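Sodium/sialic acid symporter SiaT (PDB 5NV9) couples the inward flow of sodium ions to the uptake of the sialic acid N-acetylneuraminic acid across the bacterial inner membrane. Local coordinates at residues S53-T58 / I275-L280. Numbering follows the deposited sequence.
Sequences SVFATT and ITNAKL. With NA (sodium ion), chain B; SLB (N-acetyl-beta-neuraminic acid), chain D.
Asn277 meets Val54 and Phe55 with its side-chain carbonyl, and the contact is a worked example of how two transmembrane helices can share a substrate site without a direct hydrogen bond between them. The CB of Asn277 points at helix 47-58, and a chi1 of 172° swings the amide away from the residue's own backbone N and against Val54, whose side chain it crosses at about a right angle; Asn277 OD1 lies 3.4 Å from Val54 CG1. Asn277 OD1 also sits near the plane of the Phe55 ring, at its edge, and 3.5 Å from Phe55 CB. Phe55 N is close too, but the angle is too poor for a hydrogen bond. Instead, Asn277 OD1 accepts a hydrogen bond from a water at 2.9 Å, and this water lies 2.7 Å from Thr58 OG1. Thr58 OG1 is hydrogen-bonded to O8 of the sialic acid at 2.7 Å, so a water-bridged hydrogen-bond chain links Asn277 to the substrate's glycerol tail. One turn further on, Leu280 supplies the apolar half. Leu280 CB stands over the centre of one face of the Phe55 ring, 3.7 Å from the centroid and 12° off the ring normal, a CH-pi contact, while Leu280 CD1 reaches back to Phe55 CB at 3.9 Å. Val281, itself of the sialic acid pocket, and Ile284 also touch Phe55. Ala56 O binds a sodium ion at 2.1 Å, together with Leu59, Ala339, Ser342 and Ser343. Substrate and ion are thus bound separately where helix 47-58 ends in mid-membrane, the unwound-helix arrangement of the LeuT fold with its Na2 site.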
loop_
_atom_site.group_PDB
_atom_site.type_symbol
_atom_site.label_atom_id
_atom_site.label_comp_id
_atom_site.label_asym_id
_atom_site.label_seq_id
_atom_site.Cartn_x
_atom_site.Cartn_y
_atom_site.Cartn_z
ATOM N N SER A 53 -3.801 4.506 -10.322
ATOM C CA SER A 53 -2.722 4.923 -9.421
ATOM C C SER A 53 -2.994 4.487 -7.964
ATOM O O SER A 53 -2.039 4.163 -7.226
ATOM C CB SER A 53 -2.536 6.465 -9.463
ATOM O OG SER A 53 -1.521 6.850 -8.538
ATOM N N VAL A 54 -4.276 4.471 -7.582
ATOM C CA VAL A 54 -4.678 4.041 -6.211
ATOM C C VAL A 54 -4.382 2.545 -6.108
ATOM O O VAL A 54 -3.798 2.115 -5.168
ATOM C CB VAL A 54 -6.209 4.230 -5.929
ATOM C CG1 VAL A 54 -6.624 3.451 -4.693
ATOM C CG2 VAL A 54 -6.599 5.673 -5.767
ATOM N N PHE A 55 -4.796 1.761 -7.116
ATOM C CA PHE A 55 -4.545 0.293 -7.152
ATOM C C PHE A 55 -3.043 0.001 -7.089
ATOM O O PHE A 55 -2.610 -0.854 -6.315
ATOM C CB PHE A 55 -5.224 -0.349 -8.384
ATOM C CG PHE A 55 -5.027 -1.851 -8.513
ATOM C CD1 PHE A 55 -5.676 -2.712 -7.656
ATOM C CD2 PHE A 55 -4.223 -2.399 -9.534
ATOM C CE1 PHE A 55 -5.514 -4.075 -7.766
ATOM C CE2 PHE A 55 -4.060 -3.765 -9.643
ATOM C CZ PHE A 55 -4.716 -4.602 -8.768
ATOM N N ALA A 56 -2.241 0.735 -7.872
ATOM C CA ALA A 56 -0.782 0.483 -7.961
ATOM C C ALA A 56 -0.039 0.959 -6.700
ATOM O O ALA A 56 0.933 0.350 -6.307
ATOM C CB ALA A 56 -0.173 1.117 -9.197
ATOM N N THR A 57 -0.527 2.005 -6.075
ATOM C CA THR A 57 -0.050 2.502 -4.753
ATOM C C THR A 57 -0.270 1.395 -3.704
ATOM O O THR A 57 0.637 1.077 -2.997
ATOM C CB THR A 57 -0.762 3.840 -4.359
ATOM O OG1 THR A 57 -0.381 4.898 -5.253
ATOM C CG2 THR A 57 -0.479 4.324 -2.865
ATOM N N THR A 58 -1.458 0.778 -3.631
ATOM C CA THR A 58 -1.741 -0.188 -2.537
ATOM C C THR A 58 -1.099 -1.550 -2.766
ATOM O O THR A 58 -0.659 -2.199 -1.818
ATOM C CB THR A 58 -3.256 -0.387 -2.298
ATOM O OG1 THR A 58 -3.864 -0.813 -3.523
ATOM C CG2 THR A 58 -3.926 0.893 -1.842
ATOM N N ILE A 275 -14.290 4.027 -9.003
ATOM C CA ILE A 275 -14.867 2.946 -9.844
ATOM C C ILE A 275 -13.775 2.142 -10.584
ATOM O O ILE A 275 -13.789 0.898 -10.600
ATOM C CB ILE A 275 -15.882 3.491 -10.834
ATOM C CG1 ILE A 275 -17.140 3.864 -10.059
ATOM C CG2 ILE A 275 -16.243 2.469 -11.925
ATOM C CD1 ILE A 275 -17.941 4.955 -10.717
ATOM N N THR A 276 -12.795 2.864 -11.120
ATOM C CA THR A 276 -11.696 2.230 -11.808
ATOM C C THR A 276 -10.863 1.324 -10.862
ATOM O O THR A 276 -10.397 0.231 -11.248
ATOM C CB THR A 276 -10.773 3.293 -12.393
ATOM O OG1 THR A 276 -11.513 4.117 -13.286
ATOM C CG2 THR A 276 -9.664 2.650 -13.142
ATOM N N ASN A 277 -10.590 1.836 -9.665
ATOM C CA ASN A 277 -9.883 1.081 -8.674
ATOM C C ASN A 277 -10.692 -0.171 -8.309
ATOM O O ASN A 277 -10.129 -1.271 -8.305
ATOM C CB ASN A 277 -9.582 1.924 -7.438
ATOM C CG ASN A 277 -9.018 1.095 -6.317
ATOM O OD1 ASN A 277 -7.862 0.719 -6.363
ATOM N ND2 ASN A 277 -9.871 0.752 -5.304
ATOM N N ALA A 278 -11.987 -0.028 -8.033
ATOM C CA ALA A 278 -12.841 -1.206 -7.801
ATOM C C ALA A 278 -12.820 -2.307 -8.868
ATOM O O ALA A 278 -12.725 -3.485 -8.539
ATOM C CB ALA A 278 -14.249 -0.799 -7.516
ATOM N N LYS A 279 -12.870 -1.932 -10.134
ATOM C CA LYS A 279 -12.755 -2.894 -11.225
ATOM C C LYS A 279 -11.454 -3.695 -11.165
ATOM O O LYS A 279 -11.496 -4.918 -11.260
ATOM C CB LYS A 279 -12.850 -2.182 -12.538
ATOM C CG LYS A 279 -14.260 -1.655 -12.783
ATOM C CD LYS A 279 -14.261 -0.655 -13.923
ATOM C CE LYS A 279 -15.672 -0.356 -14.379
ATOM N NZ LYS A 279 -15.587 0.245 -15.735
ATOM N N LEU A 280 -10.332 -3.008 -10.911
ATOM C CA LEU A 280 -9.028 -3.667 -10.815
ATOM C C LEU A 280 -8.920 -4.627 -9.634
ATOM O O LEU A 280 -8.369 -5.735 -9.770
ATOM C CB LEU A 280 -7.880 -2.633 -10.786
ATOM C CG LEU A 280 -7.654 -1.938 -12.128
ATOM C CD1 LEU A 280 -6.817 -0.653 -11.982
ATOM C CD2 LEU A 280 -6.953 -2.909 -13.083
HETATM NA NA NA B . 2.696 -0.866 -6.132
HETATM C C1 SLB D . 0.380 -4.577 -0.611
HETATM C C2 SLB D . -0.968 -4.469 0.049
HETATM C C3 SLB D . -0.998 -5.376 1.257
HETATM C C4 SLB D . -2.410 -5.495 1.875
HETATM C C5 SLB D . -3.300 -6.039 0.757
HETATM C C6 SLB D . -3.250 -5.093 -0.461
HETATM C C7 SLB D . -4.091 -5.547 -1.662
HETATM C C8 SLB D . -3.977 -4.586 -2.817
HETATM C C9 SLB D . -4.941 -4.948 -3.946
HETATM C C10 SLB D . -5.331 -7.364 1.213
HETATM C C11 SLB D . -6.822 -7.235 1.383
HETATM N N5 SLB D . -4.690 -6.186 1.213
HETATM O O1A SLB D . 0.518 -5.419 -1.564
HETATM O O1B SLB D . 1.342 -3.854 -0.149
HETATM O O2 SLB D . -1.251 -3.097 0.445
HETATM O O4 SLB D . -2.418 -6.426 3.011
HETATM O O6 SLB D . -1.909 -4.961 -0.926
HETATM O O7 SLB D . -3.644 -6.817 -2.145
HETATM O O8 SLB D . -4.232 -3.259 -2.373
HETATM O O9 SLB D . -6.328 -4.811 -3.549
HETATM O O10 SLB D . -4.765 -8.455 1.031
HETATM O O HOH W 1 -6.495 -0.471 -4.127
#